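Local coordinates for protein agmatine N-acetyltransferase (Drosophila melanogaster, PDB 7CIW) that catalyses transfer of an acetyl group from acetyl-coenzyme A to the amine agmatine, as a GNAT-family arylalkylamine N-acetyltransferase, at residues Asn56-Cys62 against Val75-Pro79; Leu182-Tyr188 against Glu207-Val213. The protein carries 1 engineered substitution. One frame throughout, in Å; residues are numbered along the deposited sequence.

A GNAT acetyltransferase is organised around one mixed sheet, and the two contacts meet it on opposite sides of the chain's centre. Contact 1 comes first along the chain and is complete before contact 2 begins: it sets the turn that follows helix 47-54 against strand 70-80. In contact 2, strand 181-187, an outermost strand of the sheet, pairs with strand 208-215. The centres of the two contacts are 22 Å apart and their nearest atoms about 11 Å. Strands 125-133 and 161-166 lie between strands 70-80 and 208-215. Coenzyme A and the acetylated agmatine lie about 7 to 9 Å from the side chains of V75 in contact 1 and V209 in contact 2, so both halves of the sheet approach the ligands.

Contact 1 (Asn56-Cys62 against Val75-Pro79); sequences NVPFGTC and VVAGP
The F59 ring carries P79 on one face and the amide oxygen of N56 at its edge, in the ring plane. P79 CD stands 3.6 Å from the centroid of the F59 ring, 19° off the normal, a CH-pi contact displaced toward the CD2-CE2 side. The second flat group, the N56 amide, is placed across the strand: its OD1 comes within 3.4 Å of G78 CA, an approach open to it because G78 has no side chain, while ND2 lies 3.6 Å from V76 CG1. That ND2 also donates to L53 O, which helps to fix the amide's rotation.

The polar link is made by T61. Its hydroxyl donates to the carbonyl of A77, with OG1 2.6 Å from A77 O, and arrives from above the carbonyl plane, 50° out of it. A chi1 of 45° sets OG1 between the backbone N and the carbonyl carbon, turned to the strand. The same carbonyl has N56 CB 3.3 Å from A77 O. The reverse bond, A77 N to T61 O, is weak at 3.3 Å. Beyond it the sulfur of C62 rests against a valine branch, SG to V76 CG1 being 3.7 Å.

The contact thus tucks a tight turn, leading from helix 47-54 into strand 62-67, against the antiparallel hairpin partner 70-80. Helix 142-156 meets V75 and A77 through L146 and V150, and T61 through R153, whose guanidinium also bonds F59 O. Within the sheet, strand 125-133 is the neighbour of 70-80 at the edge away from 62-67, and bonds the backbone of V76 and G78.

Contact 2 (Leu182-Tyr188 against Glu207-Val213); sequences LINTLRY and ESVQTFV
A classic beta bulge marks the antiparallel pairing of strand 181-187 with strand 208-215, for I183 and N184 both face T211. I183 N donates to T211 O at 2.8 Å, and T211 N returns a bond to N184 O at 2.9 Å; farther along, L186 and V209 form a regular hydrogen-bonded pair. I183 packs by its CG1 branch: CD1 sits 3.7 Å from V213 CG1.

The side chains divide between the two faces of the sheet. On the face of L182, T185 and Q210, L182 CD1 lies over the F212 ring, 4.1 Å from its centroid, and a water joins T185 OG1 to Q210 OE1. On the face of N184 and T211, a second water accepts from N184 ND2 and donates to both V209 O and T211 OG1; the threonine hydroxyl is also held by D165, a coenzyme A-binding residue. As in other arylalkylamine N-acetyltransferases of the GNAT fold, the last strand of the chain, 208-215, inserts between 161-166 and the edge strand 181-187.

Where the long loop between the two strands leaves and returns, Y188 N bonds E207 O at 3.1 Å, while one face of the Y188 ring lies over S208 CA and its OH is hydrogen-bonded to T167 O. R187 and E207 run side by side, and a bend at chi3 (108°) brings the guanidinium to the carboxylate, their planes 75° apart. R187 NH2 meets E207 OE1 in a salt bridge whose modelled 2.5 Å is doubtfully short.

Contact 1 (Asn56-Cys62 against Val75-Pro79)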
ATOM      1  N   ASN A  56      -8.329  -7.190   2.765  1.00 17.22           N
ATOM      2  CA  ASN A  56      -7.806  -6.688   4.022  1.00 16.41           C
ATOM      3  C   ASN A  56      -8.865  -6.044   4.894  1.00 15.22           C
ATOM      4  O   ASN A  56      -8.608  -5.817   6.081  1.00 15.54           O
ATOM      5  CB  ASN A  56      -6.682  -5.678   3.754  1.00 13.66           C
ATOM      6  CG  ASN A  56      -5.510  -6.313   3.098  1.00 15.78           C
ATOM      7  OD1 ASN A  56      -4.736  -7.028   3.740  1.00 17.80           O
ATOM      8  ND2 ASN A  56      -5.371  -6.090   1.797  1.00 17.13           N
ATOM      9  N   VAL A  57     -10.042  -5.747   4.337  1.00 15.83           N
ATOM     10  CA  VAL A  57     -11.088  -5.088   5.124  1.00 14.84           C
ATOM     11  C   VAL A  57     -11.482  -5.892   6.356  1.00 15.57           C
ATOM     12  O   VAL A  57     -11.659  -5.289   7.425  1.00 15.26           O
ATOM     13  CB  VAL A  57     -12.277  -4.729   4.223  1.00 14.01           C
ATOM     14  CG1 VAL A  57     -13.448  -4.205   5.058  1.00 19.67           C
ATOM     15  CG2 VAL A  57     -11.834  -3.688   3.190  1.00 18.67           C
ATOM     16  N   PRO A  58     -11.597  -7.227   6.316  1.00 14.64           N
ATOM     17  CA  PRO A  58     -12.029  -7.945   7.533  1.00 16.98           C
ATOM     18  C   PRO A  58     -11.062  -7.831   8.698  1.00 16.30           C
ATOM     19  O   PRO A  58     -11.454  -8.117   9.835  1.00 19.06           O
ATOM     20  CB  PRO A  58     -12.155  -9.400   7.060  1.00 18.43           C
ATOM     21  CG  PRO A  58     -12.427  -9.280   5.593  1.00 18.35           C
ATOM     22  CD  PRO A  58     -11.541  -8.142   5.158  1.00 16.89           C
ATOM     23  N   PHE A  59      -9.810  -7.443   8.451  1.00 15.22           N
ATOM     24  CA  PHE A  59      -8.839  -7.285   9.524  1.00 15.78           C
ATOM     25  C   PHE A  59      -9.076  -6.043  10.364  1.00 16.78           C
ATOM     26  O   PHE A  59      -8.421  -5.895  11.397  1.00 18.02           O
ATOM     27  CB  PHE A  59      -7.420  -7.224   8.959  1.00 13.79           C
ATOM     28  CG  PHE A  59      -6.995  -8.460   8.240  1.00 14.80           C
ATOM     29  CD1 PHE A  59      -7.120  -9.704   8.836  1.00 18.01           C
ATOM     30  CD2 PHE A  59      -6.477  -8.378   6.957  1.00 18.81           C
ATOM     31  CE1 PHE A  59      -6.722 -10.845   8.174  1.00 18.27           C
ATOM     32  CE2 PHE A  59      -6.085  -9.522   6.282  1.00 20.83           C
ATOM     33  CZ  PHE A  59      -6.206 -10.757   6.896  1.00 21.56           C
ATOM     34  N   GLY A  60      -9.966  -5.144   9.951  1.00 16.58           N
ATOM     35  CA  GLY A  60     -10.137  -3.914  10.703  1.00 15.56           C
ATOM     36  C   GLY A  60      -8.967  -2.972  10.589  1.00 16.26           C
ATOM     37  O   GLY A  60      -8.778  -2.112  11.450  1.00 19.66           O
ATOM     38  N   THR A  61      -8.171  -3.121   9.537  1.00 14.61           N
ATOM     39  CA  THR A  61      -6.935  -2.370   9.370  1.00 16.43           C
ATOM     40  C   THR A  61      -7.010  -1.451   8.157  1.00 17.40           C
ATOM     41  O   THR A  61      -5.973  -0.999   7.657  1.00 16.44           O
ATOM     42  CB  THR A  61      -5.759  -3.336   9.241  1.00 15.80           C
ATOM     43  OG1 THR A  61      -6.119  -4.384   8.336  1.00 17.71           O
ATOM     44  CG2 THR A  61      -5.437  -3.938  10.596  1.00 16.81           C
ATOM     45  N   CYS A  62      -8.214  -1.173   7.678  1.00 12.98           N
ATOM     46  CA  CYS A  62      -8.444  -0.313   6.528  1.00 14.48           C
ATOM     47  C   CYS A  62      -9.253   0.888   6.994  1.00 15.49           C
ATOM     48  O   CYS A  62     -10.248   0.718   7.708  1.00 15.31           O
ATOM     49  CB  CYS A  62      -9.195  -1.076   5.444  1.00 17.11           C
ATOM     50  SG  CYS A  62      -8.217  -2.402   4.732  1.00 17.91           S
ATOM     51  N   VAL A  75      -6.572   4.231   3.369  1.00 12.20           N
ATOM     52  CA  VAL A  75      -5.398   3.390   3.577  1.00 12.83           C
ATOM     53  C   VAL A  75      -5.856   1.947   3.747  1.00 12.12           C
ATOM     54  O   VAL A  75      -6.877   1.673   4.386  1.00 13.03           O
ATOM     55  CB  VAL A  75      -4.559   3.890   4.780  1.00 10.32           C
ATOM     56  CG1 VAL A  75      -5.355   3.800   6.103  1.00 11.62           C
ATOM     57  CG2 VAL A  75      -3.198   3.163   4.861  1.00 11.14           C
ATOM     58  N   VAL A  76      -5.140   1.029   3.113  1.00 11.51           N
ATOM     59  CA  VAL A  76      -5.433  -0.395   3.187  1.00 10.04           C
ATOM     60  C   VAL A  76      -4.196  -1.064   3.752  1.00 13.01           C
ATOM     61  O   VAL A  76      -3.098  -0.890   3.212  1.00 12.89           O
ATOM     62  CB  VAL A  76      -5.797  -0.974   1.810  1.00 14.26           C
ATOM     63  CG1 VAL A  76      -5.905  -2.494   1.879  1.00 15.17           C
ATOM     64  CG2 VAL A  76      -7.090  -0.364   1.298  1.00 17.67           C
ATOM     65  N   ALA A  77      -4.359  -1.804   4.844  1.00 13.17           N
ATOM     66  CA  ALA A  77      -3.229  -2.468   5.480  1.00 13.34           C
ATOM     67  C   ALA A  77      -3.656  -3.866   5.899  1.00 12.70           C
ATOM     68  O   ALA A  77      -4.844  -4.146   6.076  1.00 12.13           O
ATOM     69  CB  ALA A  77      -2.714  -1.674   6.685  1.00 14.29           C
ATOM     70  N   GLY A  78      -2.678  -4.755   6.037  1.00 13.37           N
ATOM     71  CA  GLY A  78      -2.949  -6.085   6.531  1.00 12.19           C
ATOM     72  C   GLY A  78      -1.717  -6.764   7.088  1.00 13.01           C
ATOM     73  O   GLY A  78      -0.586  -6.325   6.872  1.00 13.35           O
ATOM     74  N   PRO A  79      -1.920  -7.868   7.804  1.00 13.42           N
ATOM     75  CA  PRO A  79      -0.809  -8.544   8.477  1.00 13.53           C
ATOM     76  C   PRO A  79       0.035  -9.390   7.541  1.00 14.45           C
ATOM     77  O   PRO A  79      -0.427  -9.878   6.506  1.00 14.94           O
ATOM     78  CB  PRO A  79      -1.527  -9.440   9.494  1.00 14.91           C
ATOM     79  CG  PRO A  79      -2.774  -9.839   8.740  1.00 15.28           C
ATOM     80  CD  PRO A  79      -3.193  -8.595   7.982  1.00 16.44           C
TER

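Contact 2 (Leu182-Tyr188 against Glu207-Val213)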
ATOM      1  N   LEU A 182      14.271   3.919   5.850  1.00 13.40           N
ATOM      2  CA  LEU A 182      14.404   3.218   4.578  1.00 13.51           C
ATOM      3  C   LEU A 182      15.165   1.909   4.759  1.00 16.92           C
ATOM      4  O   LEU A 182      16.219   1.888   5.397  1.00 16.74           O
ATOM      5  CB  LEU A 182      15.153   4.109   3.590  1.00 16.08           C
ATOM      6  CG  LEU A 182      15.495   3.521   2.227  1.00 14.42           C
ATOM      7  CD1 LEU A 182      14.219   3.312   1.426  1.00 16.81           C
ATOM      8  CD2 LEU A 182      16.456   4.471   1.507  1.00 15.75           C
ATOM      9  N   ILE A 183      14.672   0.822   4.151  1.00 15.11           N
ATOM     10  CA  ILE A 183      15.373  -0.454   4.283  1.00 15.10           C
ATOM     11  C   ILE A 183      15.692  -1.107   2.943  1.00 15.30           C
ATOM     12  O   ILE A 183      16.464  -2.073   2.904  1.00 16.63           O
ATOM     13  CB  ILE A 183      14.600  -1.454   5.167  1.00 13.77           C
ATOM     14  CG1 ILE A 183      13.249  -1.814   4.553  1.00 14.46           C
ATOM     15  CG2 ILE A 183      14.433  -0.926   6.598  1.00 14.25           C
ATOM     16  CD1 ILE A 183      12.691  -3.112   5.103  1.00 16.93           C
ATOM     17  N   ASN A 184      15.123  -0.600   1.846  1.00 13.75           N
ATOM     18  CA  ASN A 184      15.344  -1.229   0.543  1.00 13.04           C
ATOM     19  C   ASN A 184      14.954  -0.285  -0.582  1.00 15.61           C
ATOM     20  O   ASN A 184      13.942   0.404  -0.492  1.00 15.38           O
ATOM     21  CB  ASN A 184      14.543  -2.529   0.393  1.00 16.99           C
ATOM     22  CG  ASN A 184      15.050  -3.402  -0.757  1.00 15.73           C
ATOM     23  OD1 ASN A 184      16.118  -3.993  -0.663  1.00 18.91           O
ATOM     24  ND2 ASN A 184      14.273  -3.490  -1.833  1.00 15.71           N
ATOM     25  N   THR A 185      15.736  -0.316  -1.665  1.00 14.51           N
ATOM     26  CA  THR A 185      15.455   0.438  -2.875  1.00 14.54           C
ATOM     27  C   THR A 185      15.603  -0.491  -4.070  1.00 15.94           C
ATOM     28  O   THR A 185      16.621  -1.178  -4.208  1.00 17.11           O
ATOM     29  CB  THR A 185      16.397   1.642  -3.028  1.00 14.05           C
ATOM     30  OG1 THR A 185      16.323   2.468  -1.853  1.00 16.27           O
ATOM     31  CG2 THR A 185      16.044   2.459  -4.256  1.00 18.44           C
ATOM     32  N   LEU A 186      14.585  -0.526  -4.915  1.00 14.15           N
ATOM     33  CA  LEU A 186      14.649  -1.268  -6.167  1.00 15.82           C
ATOM     34  C   LEU A 186      14.257  -0.321  -7.287  1.00 13.42           C
ATOM     35  O   LEU A 186      13.117   0.146  -7.329  1.00 13.10           O
ATOM     36  CB  LEU A 186      13.730  -2.489  -6.134  1.00 14.90           C
ATOM     37  CG  LEU A 186      13.562  -3.296  -7.422  1.00 19.16           C
ATOM     38  CD1 LEU A 186      14.916  -3.694  -7.983  1.00 18.49           C
ATOM     39  CD2 LEU A 186      12.690  -4.522  -7.128  1.00 17.38           C
ATOM     40  N   ARG A 187      15.195  -0.042  -8.196  1.00 13.91           N
ATOM     41  CA  ARG A 187      14.915   0.841  -9.318  1.00 16.76           C
ATOM     42  C   ARG A 187      14.108   0.120 -10.383  1.00 15.92           C
ATOM     43  O   ARG A 187      14.385  -1.036 -10.712  1.00 15.30           O
ATOM     44  CB  ARG A 187      16.209   1.361  -9.938  1.00 17.62           C
ATOM     45  CG  ARG A 187      17.068   2.155  -8.979  1.00 15.22           C
ATOM     46  CD  ARG A 187      18.194   2.850  -9.741  1.00 26.08           C
ATOM     47  NE  ARG A 187      17.961   4.291  -9.819  1.00 38.13           N
ATOM     48  CZ  ARG A 187      17.499   4.925 -10.893  1.00 37.68           C
ATOM     49  NH1 ARG A 187      17.219   4.251 -12.002  1.00 38.45           N
ATOM     50  NH2 ARG A 187      17.312   6.237 -10.861  1.00 41.09           N
ATOM     51  N   TYR A 188      13.122   0.822 -10.943  1.00 13.74           N
ATOM     52  CA  TYR A 188      12.224   0.169 -11.891  1.00 13.69           C
ATOM     53  C   TYR A 188      12.956  -0.278 -13.144  1.00 16.67           C
ATOM     54  O   TYR A 188      12.612  -1.320 -13.713  1.00 15.56           O
ATOM     55  CB  TYR A 188      11.067   1.096 -12.266  1.00 14.45           C
ATOM     56  CG  TYR A 188      10.189   1.423 -11.080  1.00 14.62           C
ATOM     57  CD1 TYR A 188       9.554   0.419 -10.372  1.00 15.68           C
ATOM     58  CD2 TYR A 188      10.018   2.729 -10.663  1.00 14.46           C
ATOM     59  CE1 TYR A 188       8.759   0.708  -9.290  1.00 15.66           C
ATOM     60  CE2 TYR A 188       9.216   3.030  -9.574  1.00 15.09           C
ATOM     61  CZ  TYR A 188       8.598   2.007  -8.894  1.00 15.69           C
ATOM     62  OH  TYR A 188       7.795   2.290  -7.809  1.00 15.64           O
ATOM     63  N   GLU A 207      11.202   6.796  -9.690  1.00 18.22           N
ATOM     64  CA  GLU A 207      12.258   5.988 -10.274  1.00 16.78           C
ATOM     65  C   GLU A 207      12.483   4.663  -9.567  1.00 15.81           C
ATOM     66  O   GLU A 207      13.179   3.806 -10.120  1.00 18.20           O
ATOM     67  CB  GLU A 207      13.587   6.753 -10.267  1.00 22.66           C
ATOM     68  CG  GLU A 207      13.558   8.092 -10.944  1.00 31.28           C
ATOM     69  CD  GLU A 207      14.875   8.819 -10.773  1.00 38.55           C
ATOM     70  OE1 GLU A 207      15.921   8.240 -11.139  1.00 40.84           O
ATOM     71  OE2 GLU A 207      14.865   9.962 -10.263  1.00 47.30           O
ATOM     72  N   SER A 208      11.937   4.473  -8.367  1.00 16.08           N
ATOM     73  CA  SER A 208      12.237   3.281  -7.583  1.00 13.14           C
ATOM     74  C   SER A 208      11.093   3.004  -6.623  1.00 14.43           C
ATOM     75  O   SER A 208      10.287   3.889  -6.323  1.00 16.13           O
ATOM     76  CB  SER A 208      13.522   3.460  -6.781  1.00 17.08           C
ATOM     77  OG  SER A 208      13.351   4.536  -5.869  1.00 18.57           O
ATOM     78  N   VAL A 209      11.031   1.767  -6.134  1.00 13.76           N
ATOM     79  CA  VAL A 209      10.190   1.439  -4.989  1.00 12.87           C
ATOM     80  C   VAL A 209      11.090   1.427  -3.761  1.00 15.73           C
ATOM     81  O   VAL A 209      12.110   0.725  -3.718  1.00 12.84           O
ATOM     82  CB  VAL A 209       9.435   0.107  -5.179  1.00 14.59           C
ATOM     83  CG1 VAL A 209      10.353  -1.012  -5.657  1.00 16.49           C
ATOM     84  CG2 VAL A 209       8.668  -0.295  -3.891  1.00 13.44           C
ATOM     85  N   GLN A 210      10.737   2.240  -2.776  1.00 14.95           N
ATOM     86  CA  GLN A 210      11.515   2.402  -1.554  1.00 13.39           C
ATOM     87  C   GLN A 210      10.694   1.863  -0.393  1.00 13.92           C
ATOM     88  O   GLN A 210       9.622   2.399  -0.095  1.00 14.37           O
ATOM     89  CB  GLN A 210      11.856   3.867  -1.322  1.00 15.04           C
ATOM     90  CG  GLN A 210      12.690   4.478  -2.425  1.00 15.29           C
ATOM     91  CD  GLN A 210      12.922   5.934  -2.178  1.00 17.76           C
ATOM     92  OE1 GLN A 210      13.865   6.300  -1.489  1.00 22.05           O
ATOM     93  NE2 GLN A 210      12.046   6.778  -2.709  1.00 19.23           N
ATOM     94  N   THR A 211      11.198   0.821   0.261  1.00 13.54           N
ATOM     95  CA  THR A 211      10.476   0.209   1.368  1.00 11.61           C
ATOM     96  C   THR A 211      10.930   0.816   2.686  1.00 14.90           C
ATOM     97  O   THR A 211      12.130   0.873   2.967  1.00 14.03           O
ATOM     98  CB  THR A 211      10.689  -1.300   1.373  1.00 14.55           C
ATOM     99  OG1 THR A 211      10.189  -1.830   0.143  1.00 16.03           O
ATOM    100  CG2 THR A 211       9.926  -1.951   2.531  1.00 14.75           C
ATOM    101  N   PHE A 212       9.962   1.261   3.486  1.00 11.68           N
ATOM    102  CA  PHE A 212      10.209   1.880   4.781  1.00 11.97           C
ATOM    103  C   PHE A 212       9.526   1.071   5.876  1.00 14.37           C
ATOM    104  O   PHE A 212       8.493   0.428   5.644  1.00 13.15           O
ATOM    105  CB  PHE A 212       9.671   3.308   4.826  1.00 12.34           C
ATOM    106  CG  PHE A 212      10.432   4.295   3.985  1.00 13.19           C
ATOM    107  CD1 PHE A 212      10.200   4.407   2.616  1.00 13.02           C
ATOM    108  CD2 PHE A 212      11.339   5.155   4.580  1.00 14.60           C
ATOM    109  CE1 PHE A 212      10.883   5.346   1.861  1.00 14.26           C
ATOM    110  CE2 PHE A 212      12.026   6.088   3.833  1.00 15.40           C
ATOM    111  CZ  PHE A 212      11.803   6.183   2.471  1.00 15.48           C
ATOM    112  N   VAL A 213      10.100   1.122   7.079  1.00 12.11           N
ATOM    113  CA  VAL A 213       9.490   0.516   8.255  1.00 12.81           C
ATOM    114  C   VAL A 213       9.445   1.520   9.396  1.00 14.11           C
ATOM    115  O   VAL A 213      10.227   2.470   9.466  1.00 13.83           O
ATOM    116  CB  VAL A 213      10.221  -0.764   8.719  1.00 15.49           C
ATOM    117  CG1 VAL A 213      10.289  -1.774   7.596  1.00 13.02           C
ATOM    118  CG2 VAL A 213      11.617  -0.421   9.217  1.00 13.71           C
TER
HETATM  119  O   HOH W   1      11.890  -1.804  -2.150  1.00 15.05           O
HETATM  120  O   HOH W   2      16.353   5.333  -2.253  1.00 25.38           O